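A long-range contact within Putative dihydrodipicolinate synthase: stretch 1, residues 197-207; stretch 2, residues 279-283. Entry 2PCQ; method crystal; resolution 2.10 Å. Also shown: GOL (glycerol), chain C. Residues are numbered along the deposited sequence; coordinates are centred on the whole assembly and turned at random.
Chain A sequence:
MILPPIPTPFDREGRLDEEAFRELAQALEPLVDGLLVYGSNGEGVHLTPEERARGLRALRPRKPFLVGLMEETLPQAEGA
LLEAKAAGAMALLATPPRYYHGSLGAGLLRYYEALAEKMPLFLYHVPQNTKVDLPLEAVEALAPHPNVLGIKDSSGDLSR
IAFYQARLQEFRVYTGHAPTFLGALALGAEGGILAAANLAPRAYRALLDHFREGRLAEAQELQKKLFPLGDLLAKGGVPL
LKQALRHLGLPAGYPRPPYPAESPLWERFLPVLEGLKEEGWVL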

# COMPACT_ATOMS: atom_id res chain seq x y z
N ALA A 197 -23.92 14.54 7.77
CA ALA A 197 -25.23 15.13 7.53
C ALA A 197 -26.26 14.56 8.50
O ALA A 197 -27.40 15.02 8.55
CB ALA A 197 -25.67 14.90 6.09
N ASN A 198 -25.87 13.53 9.25
CA ASN A 198 -26.76 12.94 10.26
C ASN A 198 -26.77 13.90 11.45
O ASN A 198 -27.71 13.91 12.24
CB ASN A 198 -26.22 11.60 10.78
CG ASN A 198 -26.43 10.45 9.81
OD1 ASN A 198 -25.49 9.99 9.17
ND2 ASN A 198 -27.67 9.98 9.71
N LEU A 199 -25.71 14.70 11.57
CA LEU A 199 -25.56 15.62 12.69
C LEU A 199 -25.85 17.08 12.36
O LEU A 199 -26.51 17.77 13.14
CB LEU A 199 -24.15 15.50 13.27
CG LEU A 199 -23.68 14.08 13.63
CD1 LEU A 199 -22.24 14.12 14.10
CD2 LEU A 199 -24.58 13.49 14.70
N ALA A 200 -25.34 17.56 11.23
CA ALA A 200 -25.55 18.95 10.83
C ALA A 200 -26.07 19.03 9.40
O ALA A 200 -25.46 19.67 8.55
CB ALA A 200 -24.25 19.73 10.97
N PRO A 201 -27.20 18.37 9.11
CA PRO A 201 -27.78 18.38 7.76
C PRO A 201 -28.02 19.77 7.16
O PRO A 201 -27.81 19.98 5.97
CB PRO A 201 -29.07 17.58 7.92
CG PRO A 201 -29.43 17.79 9.38
CD PRO A 201 -28.09 17.67 10.05
N ARG A 202 -28.46 20.72 7.98
CA ARG A 202 -28.72 22.07 7.49
C ARG A 202 -27.43 22.80 7.12
O ARG A 202 -27.42 23.62 6.21
CB ARG A 202 -29.51 22.88 8.53
CG ARG A 202 -30.98 22.46 8.64
CD ARG A 202 -31.76 23.26 9.70
NE ARG A 202 -31.19 23.08 11.04
CZ ARG A 202 -30.33 23.92 11.60
NH1 ARG A 202 -29.94 25.01 10.96
NH2 ARG A 202 -29.83 23.65 12.80
N ALA A 203 -26.33 22.48 7.79
CA ALA A 203 -25.06 23.13 7.50
C ALA A 203 -24.52 22.73 6.13
O ALA A 203 -24.10 23.58 5.35
CB ALA A 203 -24.04 22.81 8.59
N TYR A 204 -24.52 21.43 5.85
CA TYR A 204 -24.03 20.96 4.56
C TYR A 204 -24.93 21.45 3.43
O TYR A 204 -24.47 21.70 2.32
CB TYR A 204 -23.90 19.44 4.57
CG TYR A 204 -22.70 18.99 5.38
CD1 TYR A 204 -21.41 19.12 4.86
CD2 TYR A 204 -22.84 18.54 6.70
CE1 TYR A 204 -20.29 18.81 5.64
CE2 TYR A 204 -21.72 18.24 7.48
CZ TYR A 204 -20.45 18.38 6.94
OH TYR A 204 -19.35 18.09 7.71
N ARG A 205 -26.22 21.61 3.72
CA ARG A 205 -27.17 22.11 2.74
C ARG A 205 -26.82 23.57 2.42
O ARG A 205 -26.83 23.99 1.27
CB ARG A 205 -28.59 22.04 3.31
CG ARG A 205 -29.65 22.71 2.45
CD ARG A 205 -30.03 21.82 1.28
NE ARG A 205 -29.69 22.40 -0.01
CZ ARG A 205 -29.90 21.79 -1.17
NH1 ARG A 205 -30.45 20.58 -1.21
NH2 ARG A 205 -29.57 22.40 -2.30
N ALA A 206 -26.52 24.32 3.47
CA ALA A 206 -26.16 25.73 3.33
C ALA A 206 -24.88 25.89 2.52
O ALA A 206 -24.76 26.80 1.70
CB ALA A 206 -25.99 26.36 4.71
N LEU A 207 -23.92 24.99 2.75
CA LEU A 207 -22.65 25.04 2.04
C LEU A 207 -22.91 24.79 0.56
O LEU A 207 -22.38 25.49 -0.31
CB LEU A 207 -21.69 23.99 2.61
CG LEU A 207 -20.31 23.80 1.96
CD1 LEU A 207 -19.68 25.14 1.64
CD2 LEU A 207 -19.42 23.01 2.93
C1 GOL C . -25.55 29.67 12.03
O1 GOL C . -25.07 30.89 12.50
C2 GOL C . -27.07 29.65 12.01
O2 GOL C . -27.55 30.70 11.20
C3 GOL C . -27.50 28.29 11.48
O3 GOL C . -28.90 28.15 11.46
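Stretch 2 279-283: EGWVL

Stretch 2, the last five residues of the chain, packs without regular helix or strand against the loop and first helical turns of stretch 1, and the two segments together bury 461 Å². The CA register gives its direction: Val282 lies 4.5 Å from Ala200 (CA to CA), and Trp281 lies 5.7 Å from Ala203 (CA to CA). As stretch 2 advances, its partners step back along stretch 1, so the two run in opposite senses.

Gly280 leaves the preceding helix in a Schellman motif, with phi/psi of 88/19°. At these angles a CB would be jammed against the carbonyl O of the residue before, which by itself calls for glycine. Trp281 (-96/-6°) and Val282 (-91/136°) then carry the backbone past Ala200, the N-cap of the helix beginning at Pro201. The firmest backbone tie is Leu283 N to Leu199 O, 2.8 Å with an N-H...O angle of 166°. Two CA-H...O contacts accompany it: Val282 CA to Leu199 O at 3.5 Å and Ala200 CA to Trp281 O at 3.4 Å. Water 1 adds a bridge, accepting from Arg202 N (2.9 Å) and donating to Trp281 O (2.8 Å).

Arg202 points its CA-to-CB bond toward stretch 2, and its m, t, m course through chi1 to chi3, with chi4 at 96°, brings the guanidinium to backbone carbonyls. Arg202 NH2 donates to Gly280 O at 2.8 Å and 164°; the weak bonds are Arg202 NH2 to Val282 O (3.3 Å, 141°) and Arg202 NH1 to Gly280 O (3.3 Å, 133°). Both acceptors lie at the edge of the group, near its plane, where its N-H bonds point. A glycerol, probably from the crystallisation liquor, joins here through a weak bond from Arg202 NH1 to its O3 (3.3 Å).

Trp281 has the largest area covered, 109 Å². Its CA-to-CB bond points sideways, but chi1 of -84° (m) and chi2 of 132° bring the end of the side chain nearer the helix. Trp281 CE3 lies 3.6 Å from Ala203 CB, and Trp281 CH2 lies 3.6 Å from Ala206 CB; the two methyls, about one helical turn apart, both touch the indole. The approach is oblique, whereas glycerol C1 lies over one face of the ring.

The CA-to-CB bond of Val282 points away overall, though CB touches stretch 1; with chi1 t, Val282 CG1 comes within 3.3 Å of Leu199 O. Leu283 also starts away, but with chi1 m and chi2 t its end returns, leaving Leu283 CD2 3.5 Å from Asn198 O.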

# COMPACT_ATOMS: atom_id res chain seq x y z
N GLU A 279 -23.87 27.14 17.86
CA GLU A 279 -23.97 28.06 16.73
C GLU A 279 -25.29 27.88 16.00
O GLU A 279 -25.63 28.67 15.12
CB GLU A 279 -22.83 27.83 15.73
CG GLU A 279 -21.46 28.22 16.20
CD GLU A 279 -20.45 28.17 15.07
OE1 GLU A 279 -20.63 28.91 14.08
OE2 GLU A 279 -19.48 27.39 15.16
N GLY A 280 -26.02 26.82 16.34
CA GLY A 280 -27.30 26.56 15.71
C GLY A 280 -27.25 25.73 14.43
O GLY A 280 -28.21 25.73 13.66
N TRP A 281 -26.15 25.02 14.21
CA TRP A 281 -25.98 24.21 13.01
C TRP A 281 -26.33 22.72 13.16
O TRP A 281 -26.34 21.99 12.17
CB TRP A 281 -24.53 24.31 12.51
CG TRP A 281 -24.26 25.52 11.65
CD1 TRP A 281 -23.21 26.39 11.77
CD2 TRP A 281 -25.00 25.94 10.49
NE1 TRP A 281 -23.25 27.32 10.77
CE2 TRP A 281 -24.34 27.08 9.97
CE3 TRP A 281 -26.15 25.47 9.85
CZ2 TRP A 281 -24.79 27.75 8.83
CZ3 TRP A 281 -26.60 26.14 8.72
CH2 TRP A 281 -25.93 27.27 8.22
N VAL A 282 -26.63 22.28 14.37
CA VAL A 282 -26.95 20.87 14.60
C VAL A 282 -28.43 20.51 14.48
O VAL A 282 -29.30 21.22 14.99
CB VAL A 282 -26.43 20.40 15.97
CG1 VAL A 282 -26.85 18.96 16.24
CG2 VAL A 282 -24.90 20.51 15.99
N LEU A 283 -28.70 19.40 13.80
CA LEU A 283 -30.05 18.91 13.59
C LEU A 283 -31.05 20.02 13.26
O LEU A 283 -32.10 20.11 13.93
CB LEU A 283 -30.53 18.13 14.81
CG LEU A 283 -29.81 16.79 15.05
CD1 LEU A 283 -30.31 16.14 16.32
CD2 LEU A 283 -30.05 15.88 13.85
O HOH W 1 -28.48 20.79 10.90